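Local atomic coordinates of UPF0098 protein YbcL (Escherichia coli, PDB entry 1FUX), a protein that is of unknown function but, as a periplasmic bacterial relative of the mammalian phosphatidylethanolamine-binding proteins and Raf kinase inhibitor protein, may bind anionic or phosphorylated ligands. Residues N31-L36 and V80-R85; A49-D54 and H65-N70; Q121-A126 and T154-P159. One frame throughout, in Å; residues are numbered along the deposited sequence.

Contact 1: N31-L36 and V80-R85; sequences NTSPSL and VDAGRR
Ser33 and Asp81 hold the two loops together through the backbone: Asp81 N donates to Ser33 O at 2.8 Å with an N-H...O angle of 179°. A chi1 of 55° sets Ser33 OG between its own backbone N and carbonyl carbon, where it receives Gly83 N at 3.0 Å; a short hydroxyl suits a place so close to the backbone of the other loop. Gly83 has no side chain, and a CB there would point at Ser33, so the turn can lie close to the hydroxyl.

Water extends the polar network. One molecule donates to Asp81 OD1 at 2.7 Å and to Asn31 O, while another accepts from Ser33 N and donates to the same OD1, so that a single carboxylate oxygen serves both loops. OD2 lies in the guanidinium plane of Arg84 and accepts NH1 on its syn lone pair, a salt bridge of 3.1 Å; Lys89 NZ is a second cation on the same oxygen. Two cations there would be expected to favour the charged carboxylate.

The apolar part is small and tight: Thr32 CG2 presses on Val80 CG1 at 3.3 Å and touches Asp81 CB at 3.5 Å, while Val80 CG2 reaches the backbone of Ser35. Thr32 and Val80, both beta-branched, offer methyls close to the backbone. Asp81 to Arg84 form a type I beta turn, docked on the loop leading into strand 36-39 of the PEBP fold.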
loop_
_atom_site.group_PDB
_atom_site.type_symbol
_atom_site.label_atom_id
_atom_site.label_comp_id
_atom_site.label_asym_id
_atom_site.label_seq_id
_atom_site.Cartn_x
_atom_site.Cartn_y
_atom_site.Cartn_z
ATOM N N ASN A 31 -1.116 11.258 17.723
ATOM C CA ASN A 31 -1.693 10.176 16.921
ATOM C C ASN A 31 -3.191 10.014 17.059
ATOM O O ASN A 31 -3.724 8.922 17.306
ATOM C CB ASN A 31 -0.872 8.902 17.250
ATOM C CG ASN A 31 -0.956 7.824 16.180
ATOM O OD1 ASN A 31 -1.101 8.109 14.989
ATOM N ND2 ASN A 31 -0.939 6.546 16.536
ATOM N N THR A 32 -3.946 11.130 16.974
ATOM C CA THR A 32 -5.395 11.096 17.130
ATOM C C THR A 32 -6.099 11.519 15.823
ATOM O O THR A 32 -5.632 12.509 15.295
ATOM C CB THR A 32 -5.814 12.145 18.193
ATOM O OG1 THR A 32 -5.252 11.702 19.460
ATOM C CG2 THR A 32 -7.310 12.217 18.418
ATOM N N SER A 33 -7.164 10.829 15.455
ATOM C CA SER A 33 -7.855 11.200 14.216
ATOM C C SER A 33 -8.693 12.443 14.493
ATOM O O SER A 33 -9.248 12.568 15.570
ATOM C CB SER A 33 -8.780 10.085 13.795
ATOM O OG SER A 33 -9.729 9.682 14.778
ATOM N N PRO A 34 -8.721 13.365 13.544
ATOM C CA PRO A 34 -9.614 14.528 13.690
ATOM C C PRO A 34 -11.070 14.195 13.474
ATOM O O PRO A 34 -11.458 13.230 12.789
ATOM C CB PRO A 34 -9.049 15.427 12.576
ATOM C CG PRO A 34 -8.774 14.425 11.483
ATOM C CD PRO A 34 -8.017 13.321 12.226
ATOM N N SER A 35 -11.981 15.030 14.043
ATOM C CA SER A 35 -13.395 14.821 13.804
ATOM C C SER A 35 -13.684 15.194 12.338
ATOM O O SER A 35 -12.944 15.931 11.716
ATOM C CB SER A 35 -14.329 15.683 14.682
ATOM O OG SER A 35 -14.107 17.058 14.362
ATOM N N LEU A 36 -14.773 14.685 11.823
ATOM C CA LEU A 36 -15.280 14.913 10.467
ATOM C C LEU A 36 -16.812 14.870 10.506
ATOM O O LEU A 36 -17.432 13.990 11.102
ATOM C CB LEU A 36 -14.840 13.799 9.473
ATOM C CG LEU A 36 -13.310 13.699 9.293
ATOM C CD1 LEU A 36 -12.878 12.384 8.624
ATOM C CD2 LEU A 36 -12.745 14.871 8.500
ATOM N N VAL A 80 -13.559 13.036 17.359
ATOM C CA VAL A 80 -12.093 13.024 17.533
ATOM C C VAL A 80 -11.668 11.687 18.178
ATOM O O VAL A 80 -12.406 11.113 18.966
ATOM C CB VAL A 80 -11.579 14.122 18.463
ATOM C CG1 VAL A 80 -10.097 13.940 18.821
ATOM C CG2 VAL A 80 -11.715 15.499 17.830
ATOM N N ASP A 81 -10.560 11.170 17.615
ATOM C CA ASP A 81 -10.029 9.887 18.084
ATOM C C ASP A 81 -10.894 8.705 17.739
ATOM O O ASP A 81 -10.612 7.616 18.290
ATOM C CB ASP A 81 -9.723 9.945 19.608
ATOM C CG ASP A 81 -8.582 9.048 20.004
ATOM O OD1 ASP A 81 -7.694 8.673 19.195
ATOM O OD2 ASP A 81 -8.515 8.709 21.207
ATOM N N ALA A 82 -11.849 8.729 16.812
ATOM C CA ALA A 82 -12.619 7.576 16.429
ATOM C C ALA A 82 -11.683 6.460 15.865
ATOM O O ALA A 82 -12.050 5.295 15.925
ATOM C CB ALA A 82 -13.597 7.950 15.313
ATOM N N GLY A 83 -10.520 6.837 15.367
ATOM C CA GLY A 83 -9.609 5.854 14.784
ATOM C C GLY A 83 -8.656 5.208 15.751
ATOM O O GLY A 83 -7.658 4.585 15.269
ATOM N N ARG A 84 -8.888 5.313 17.079
ATOM C CA ARG A 84 -7.942 4.626 17.955
ATOM C C ARG A 84 -8.056 3.116 17.697
ATOM O O ARG A 84 -9.143 2.564 17.453
ATOM C CB ARG A 84 -8.176 5.031 19.417
ATOM C CG ARG A 84 -9.492 4.949 20.058
ATOM C CD ARG A 84 -9.405 5.514 21.487
ATOM N NE ARG A 84 -8.471 4.829 22.352
ATOM C CZ ARG A 84 -7.351 5.269 22.895
ATOM N NH1 ARG A 84 -6.918 6.537 22.697
ATOM N NH2 ARG A 84 -6.608 4.511 23.704
ATOM N N ARG A 85 -6.890 2.435 17.684
ATOM C CA ARG A 85 -6.851 1.027 17.331
ATOM C C ARG A 85 -7.541 0.097 18.321
ATOM O O ARG A 85 -7.937 -0.985 17.888
ATOM C CB ARG A 85 -5.404 0.518 17.163
ATOM C CG ARG A 85 -4.562 0.518 18.427
ATOM C CD ARG A 85 -3.132 0.073 18.045
ATOM N NE ARG A 85 -3.085 -1.361 17.724
ATOM C CZ ARG A 85 -1.997 -1.960 17.236
ATOM N NH1 ARG A 85 -0.920 -1.204 17.010
ATOM N NH2 ARG A 85 -1.935 -3.266 16.986
HETATM O O HOH W 1 -5.195 7.779 19.766
HETATM O O HOH W 2 -7.378 8.030 16.524
#

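Contact 2: A49-D54 and H65-N70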
loop_
_atom_site.group_PDB
_atom_site.type_symbol
_atom_site.label_atom_id
_atom_site.label_comp_id
_atom_site.label_asym_id
_atom_site.label_seq_id
_atom_site.Cartn_x
_atom_site.Cartn_y
_atom_site.Cartn_z
ATOM N N ALA A 49 -17.594 5.629 4.272
ATOM C CA ALA A 49 -16.222 5.121 4.561
ATOM C C ALA A 49 -15.351 6.340 4.688
ATOM O O ALA A 49 -15.687 7.416 4.149
ATOM C CB ALA A 49 -15.814 4.162 3.466
ATOM N N VAL A 50 -14.235 6.255 5.442
ATOM C CA VAL A 50 -13.324 7.392 5.509
ATOM C C VAL A 50 -11.904 6.840 5.191
ATOM O O VAL A 50 -11.594 5.795 5.756
ATOM C CB VAL A 50 -13.293 8.102 6.877
ATOM C CG1 VAL A 50 -12.187 9.158 6.983
ATOM C CG2 VAL A 50 -14.647 8.828 7.022
ATOM N N THR A 51 -11.141 7.531 4.360
ATOM C CA THR A 51 -9.771 7.072 4.105
ATOM C C THR A 51 -8.871 8.268 4.302
ATOM O O THR A 51 -9.240 9.430 4.106
ATOM C CB THR A 51 -9.505 6.482 2.691
ATOM O OG1 THR A 51 -9.905 7.400 1.667
ATOM C CG2 THR A 51 -10.216 5.136 2.511
ATOM N N VAL A 52 -7.561 8.018 4.622
ATOM C CA VAL A 52 -6.592 9.071 4.800
ATOM C C VAL A 52 -5.351 8.558 4.037
ATOM O O VAL A 52 -4.856 7.453 4.333
ATOM C CB VAL A 52 -6.205 9.387 6.251
ATOM C CG1 VAL A 52 -5.152 10.483 6.301
ATOM C CG2 VAL A 52 -7.484 9.739 7.043
ATOM N N TYR A 53 -4.942 9.347 3.065
ATOM C CA TYR A 53 -3.871 8.920 2.156
ATOM C C TYR A 53 -2.901 10.035 1.838
ATOM O O TYR A 53 -3.347 11.178 1.695
ATOM C CB TYR A 53 -4.512 8.457 0.842
ATOM C CG TYR A 53 -3.509 7.866 -0.170
ATOM C CD1 TYR A 53 -3.037 6.567 -0.029
ATOM C CD2 TYR A 53 -3.154 8.601 -1.251
ATOM C CE1 TYR A 53 -2.128 6.072 -0.982
ATOM C CE2 TYR A 53 -2.294 8.115 -2.252
ATOM C CZ TYR A 53 -1.781 6.852 -2.060
ATOM O OH TYR A 53 -0.928 6.334 -3.056
ATOM N N ASP A 54 -1.609 9.705 1.818
ATOM C CA ASP A 54 -0.590 10.691 1.439
ATOM C C ASP A 54 0.080 10.200 0.163
ATOM O O ASP A 54 0.911 9.310 0.180
ATOM C CB ASP A 54 0.441 10.738 2.588
ATOM C CG ASP A 54 1.634 11.606 2.254
ATOM O OD1 ASP A 54 1.625 12.355 1.255
ATOM O OD2 ASP A 54 2.643 11.505 3.012
ATOM N N HIS A 65 -2.919 6.081 5.710
ATOM C CA HIS A 65 -2.870 6.425 7.128
ATOM C C HIS A 65 -4.084 5.915 7.887
ATOM O O HIS A 65 -4.020 5.729 9.118
ATOM C CB HIS A 65 -2.845 7.981 7.208
ATOM C CG HIS A 65 -1.453 8.496 6.932
ATOM N ND1 HIS A 65 -0.508 8.737 7.905
ATOM C CD2 HIS A 65 -0.878 8.839 5.750
ATOM C CE1 HIS A 65 0.614 9.185 7.333
ATOM N NE2 HIS A 65 0.411 9.238 5.992
ATOM N N TRP A 66 -5.209 5.720 7.205
ATOM C CA TRP A 66 -6.391 5.207 7.930
ATOM C C TRP A 66 -7.421 4.679 6.963
ATOM O O TRP A 66 -7.595 5.312 5.902
ATOM C CB TRP A 66 -7.046 6.445 8.606
ATOM C CG TRP A 66 -8.098 6.106 9.633
ATOM C CD1 TRP A 66 -8.255 4.944 10.346
ATOM C CD2 TRP A 66 -9.062 7.047 10.160
ATOM N NE1 TRP A 66 -9.281 5.114 11.264
ATOM C CE2 TRP A 66 -9.788 6.386 11.148
ATOM C CE3 TRP A 66 -9.380 8.371 9.843
ATOM C CZ2 TRP A 66 -10.871 6.969 11.854
ATOM C CZ3 TRP A 66 -10.434 8.989 10.560
ATOM C CH2 TRP A 66 -11.162 8.287 11.565
ATOM N N THR A 67 -8.170 3.643 7.274
ATOM C CA THR A 67 -9.309 3.255 6.450
ATOM C C THR A 67 -10.393 2.858 7.477
ATOM O O THR A 67 -10.107 2.023 8.338
ATOM C CB THR A 67 -9.113 2.068 5.469
ATOM O OG1 THR A 67 -8.773 0.893 6.200
ATOM C CG2 THR A 67 -7.997 2.339 4.464
ATOM N N VAL A 68 -11.603 3.360 7.281
ATOM C CA VAL A 68 -12.711 2.961 8.142
ATOM C C VAL A 68 -13.916 2.733 7.185
ATOM O O VAL A 68 -14.124 3.636 6.388
ATOM C CB VAL A 68 -13.347 4.063 9.022
ATOM C CG1 VAL A 68 -14.351 3.430 10.008
ATOM C CG2 VAL A 68 -12.336 4.891 9.719
ATOM N N VAL A 69 -14.553 1.584 7.295
ATOM C CA VAL A 69 -15.658 1.377 6.351
ATOM C C VAL A 69 -16.840 0.868 7.165
ATOM O O VAL A 69 -16.732 0.624 8.378
ATOM C CB VAL A 69 -15.338 0.403 5.217
ATOM C CG1 VAL A 69 -14.088 0.798 4.403
ATOM C CG2 VAL A 69 -15.096 -1.003 5.733
ATOM N N ASN A 70 -17.957 0.682 6.431
ATOM C CA ASN A 70 -19.169 0.136 7.056
ATOM C C ASN A 70 -19.700 1.085 8.125
ATOM O O ASN A 70 -20.349 0.669 9.104
ATOM C CB ASN A 70 -18.982 -1.292 7.529
ATOM C CG ASN A 70 -18.615 -2.332 6.465
ATOM O OD1 ASN A 70 -18.757 -2.057 5.288
ATOM N ND2 ASN A 70 -18.151 -3.511 6.842
HETATM O O HOH W 3 2.946 9.425 4.850
#
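Val52 CG2 meets the edge of the Trp66 indole, 3.6 Å from CE3, while Val68 CG2, on the ring's own strand, lies over one face, 3.1 Å above the plane toward the rim. Trp66 CG is anti to its backbone N (chi1 -168°), from where the indole spreads along the face shared with Val52. The His65 imidazole has Asp54 CB at its edge, 3.7 Å from NE2. Both rings belong to an antiparallel beta hairpin, strands 47-54 and 63-72, with a classic beta bulge where His65 and Trp66 both face Val52.

At the bulge Val52 O takes His65 N at 2.7 Å, with Trp66 N a weak second donor at 3.4 Å. Beyond it Val50 and Val68 exchange two backbone bonds. Beta-branched valines suit the extended backbone, and Val50, Val52, Trp66 and Val68 share one apolar face. On the other, Thr51 and Thr67 pack against helix 140-148, their methyls meeting.

His65 ND1 is bonded to Gly107 O, and Asp54 OD2 to His118 ND1 while OD1 accepts Asp56 N, an Asp and His cluster consistent with the anion-binding pocket of PEBP relatives. There a water 2.8 Å from His65 NE2 also donates to Asp54 OD2.

Contact 3: Q121-A126 and T154-P159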
loop_
_atom_site.group_PDB
_atom_site.type_symbol
_atom_site.label_atom_id
_atom_site.label_comp_id
_atom_site.label_asym_id
_atom_site.label_seq_id
_atom_site.Cartn_x
_atom_site.Cartn_y
_atom_site.Cartn_z
ATOM N N GLN A 121 -4.704 13.528 2.308
ATOM C CA GLN A 121 -6.091 13.577 1.821
ATOM C C GLN A 121 -6.995 12.815 2.764
ATOM O O GLN A 121 -6.962 11.580 2.882
ATOM C CB GLN A 121 -6.213 13.008 0.400
ATOM C CG GLN A 121 -5.186 13.458 -0.602
ATOM C CD GLN A 121 -4.896 12.755 -1.892
ATOM O OE1 GLN A 121 -4.521 13.388 -2.913
ATOM N NE2 GLN A 121 -4.977 11.451 -2.080
ATOM N N PHE A 122 -7.864 13.569 3.461
ATOM C CA PHE A 122 -8.862 13.008 4.369
ATOM C C PHE A 122 -10.134 12.991 3.520
ATOM O O PHE A 122 -10.682 14.056 3.200
ATOM C CB PHE A 122 -9.109 13.860 5.623
ATOM C CG PHE A 122 -8.023 13.753 6.663
ATOM C CD1 PHE A 122 -6.754 14.302 6.450
ATOM C CD2 PHE A 122 -8.317 13.099 7.839
ATOM C CE1 PHE A 122 -5.785 14.158 7.446
ATOM C CE2 PHE A 122 -7.354 12.951 8.834
ATOM C CZ PHE A 122 -6.103 13.514 8.614
ATOM N N LYS A 123 -10.605 11.797 3.205
ATOM C CA LYS A 123 -11.714 11.668 2.277
ATOM C C LYS A 123 -12.858 10.832 2.799
ATOM O O LYS A 123 -12.711 9.749 3.362
ATOM C CB LYS A 123 -11.088 10.982 1.029
ATOM C CG LYS A 123 -12.047 10.656 -0.133
ATOM C CD LYS A 123 -11.087 10.520 -1.336
ATOM C CE LYS A 123 -11.720 9.923 -2.569
ATOM N NZ LYS A 123 -10.640 9.600 -3.576
ATOM N N VAL A 124 -14.102 11.378 2.687
ATOM C CA VAL A 124 -15.255 10.609 3.069
ATOM C C VAL A 124 -15.965 10.098 1.817
ATOM O O VAL A 124 -16.098 10.848 0.843
ATOM C CB VAL A 124 -16.279 11.504 3.868
ATOM C CG1 VAL A 124 -17.344 10.550 4.368
ATOM C CG2 VAL A 124 -15.509 12.180 4.993
ATOM N N TRP A 125 -16.420 8.879 1.809
ATOM C CA TRP A 125 -17.068 8.184 0.734
ATOM C C TRP A 125 -18.511 7.803 1.067
ATOM O O TRP A 125 -18.742 7.206 2.116
ATOM C CB TRP A 125 -16.400 6.831 0.398
ATOM C CG TRP A 125 -14.916 6.915 0.203
ATOM C CD1 TRP A 125 -13.977 7.290 1.131
ATOM C CD2 TRP A 125 -14.177 6.554 -0.978
ATOM N NE1 TRP A 125 -12.699 7.244 0.596
ATOM C CE2 TRP A 125 -12.805 6.746 -0.681
ATOM C CE3 TRP A 125 -14.574 6.072 -2.229
ATOM C CZ2 TRP A 125 -11.823 6.472 -1.628
ATOM C CZ3 TRP A 125 -13.586 5.824 -3.166
ATOM C CH2 TRP A 125 -12.247 6.010 -2.849
ATOM N N ALA A 126 -19.410 8.082 0.141
ATOM C CA ALA A 126 -20.808 7.685 0.207
ATOM C C ALA A 126 -20.909 6.455 -0.704
ATOM O O ALA A 126 -20.592 6.564 -1.904
ATOM C CB ALA A 126 -21.800 8.710 -0.310
ATOM N N THR A 154 -17.731 11.496 -3.224
ATOM C CA THR A 154 -16.714 11.664 -2.186
ATOM C C THR A 154 -16.526 13.147 -1.904
ATOM O O THR A 154 -16.790 14.078 -2.704
ATOM C CB THR A 154 -15.345 10.992 -2.492
ATOM O OG1 THR A 154 -14.736 11.699 -3.576
ATOM C CG2 THR A 154 -15.474 9.508 -2.821
ATOM N N ALA A 155 -16.047 13.461 -0.681
ATOM C CA ALA A 155 -15.692 14.796 -0.308
ATOM C C ALA A 155 -14.374 14.716 0.495
ATOM O O ALA A 155 -14.219 13.743 1.238
ATOM C CB ALA A 155 -16.733 15.474 0.583
ATOM N N GLU A 156 -13.548 15.709 0.386
ATOM C CA GLU A 156 -12.271 15.586 1.109
ATOM C C GLU A 156 -11.726 16.891 1.627
ATOM O O GLU A 156 -12.080 18.007 1.213
ATOM C CB GLU A 156 -11.310 14.876 0.126
ATOM C CG GLU A 156 -10.838 15.755 -0.995
ATOM C CD GLU A 156 -10.233 15.015 -2.173
ATOM O OE1 GLU A 156 -9.001 15.048 -2.359
ATOM O OE2 GLU A 156 -11.016 14.407 -2.939
ATOM N N ILE A 157 -10.910 16.782 2.683
ATOM C CA ILE A 157 -10.159 17.894 3.240
ATOM C C ILE A 157 -8.671 17.547 3.141
ATOM O O ILE A 157 -8.354 16.410 3.471
ATOM C CB ILE A 157 -10.430 18.159 4.744
ATOM C CG1 ILE A 157 -11.965 18.245 4.867
ATOM C CG2 ILE A 157 -9.745 19.439 5.181
ATOM C CD1 ILE A 157 -12.471 17.994 6.270
ATOM N N THR A 158 -7.831 18.473 2.745
ATOM C CA THR A 158 -6.412 18.180 2.555
ATOM C C THR A 158 -5.449 19.094 3.286
ATOM O O THR A 158 -4.771 19.975 2.712
ATOM C CB THR A 158 -6.113 18.241 1.023
ATOM O OG1 THR A 158 -7.058 17.463 0.283
ATOM C CG2 THR A 158 -4.738 17.684 0.680
ATOM N N PRO A 159 -5.233 18.822 4.581
ATOM C CA PRO A 159 -4.255 19.514 5.383
ATOM C C PRO A 159 -2.852 19.098 4.956
ATOM O O PRO A 159 -2.673 18.173 4.144
ATOM C CB PRO A 159 -4.523 19.055 6.827
ATOM C CG PRO A 159 -5.240 17.741 6.691
ATOM C CD PRO A 159 -5.979 17.826 5.375
HETATM O O HOH W 4 -10.229 12.237 -4.561
#
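Phe122 and Ile157 exchange two backbone hydrogen bonds, Phe122 N to Ile157 O at 2.9 Å and Ile157 N to Phe122 O at 2.8 Å. Val124 and Ala155 repeat the pattern, making this an antiparallel strand pair at the edge of the five-stranded sheet, with 151-161 outermost within the chain.

Side chains form the next layer. Lys123 CE and Thr154 CG2 lie over the same face of the Trp125 indole, each 3.5 Å above its plane and toward the rim. Lys123 CG is anti to the backbone N (chi1 178°), and the chain beyond runs extended; a long aliphatic stem suits this half-exposed place, covering the indole while its amine reaches water. Beyond the regular pairing, which ends at Ile157, Pro159 CG meets Phe122 CE1 at 3.7 Å.

Farther out, Trp125 NE1 is bonded to Thr51 OG1, fixing the indole against the neighbouring strand, and helix 140-148 touches it through Leu147 and Asn148. On the other face of the sheet, Val124, Ala155 and Ile157 pack on Val5 of strand 4-6. Near the surface Lys123 NZ and Glu156 OE2 remain 4.9 Å apart, joined by a water that accepts from NZ and donates to OE2, 2.8 Å from each.

In the fold
Contacts 2 and 3 belong to one five-stranded antiparallel sheet, their centres about 9 Å apart. Strands 47-54 and 118-127 are neighbours within it, and Tyr53 O with Gln121 N and Ala49 O with Trp125 N are probable hydrogen bonds across the seam. Contact 1, about 11 Å from contact 2 and 15 Å from contact 3, centre to centre, packs loops on this sheet: Gly83 and Ser33 touch the Trp66 indole, while Pro34 meets Phe122. Along the chain contact 2 is nested inside the loop closed by contact 1, and contact 3 follows. Segments distant in sequence thus converge on one sheet, consistent with a single PEBP-type domain.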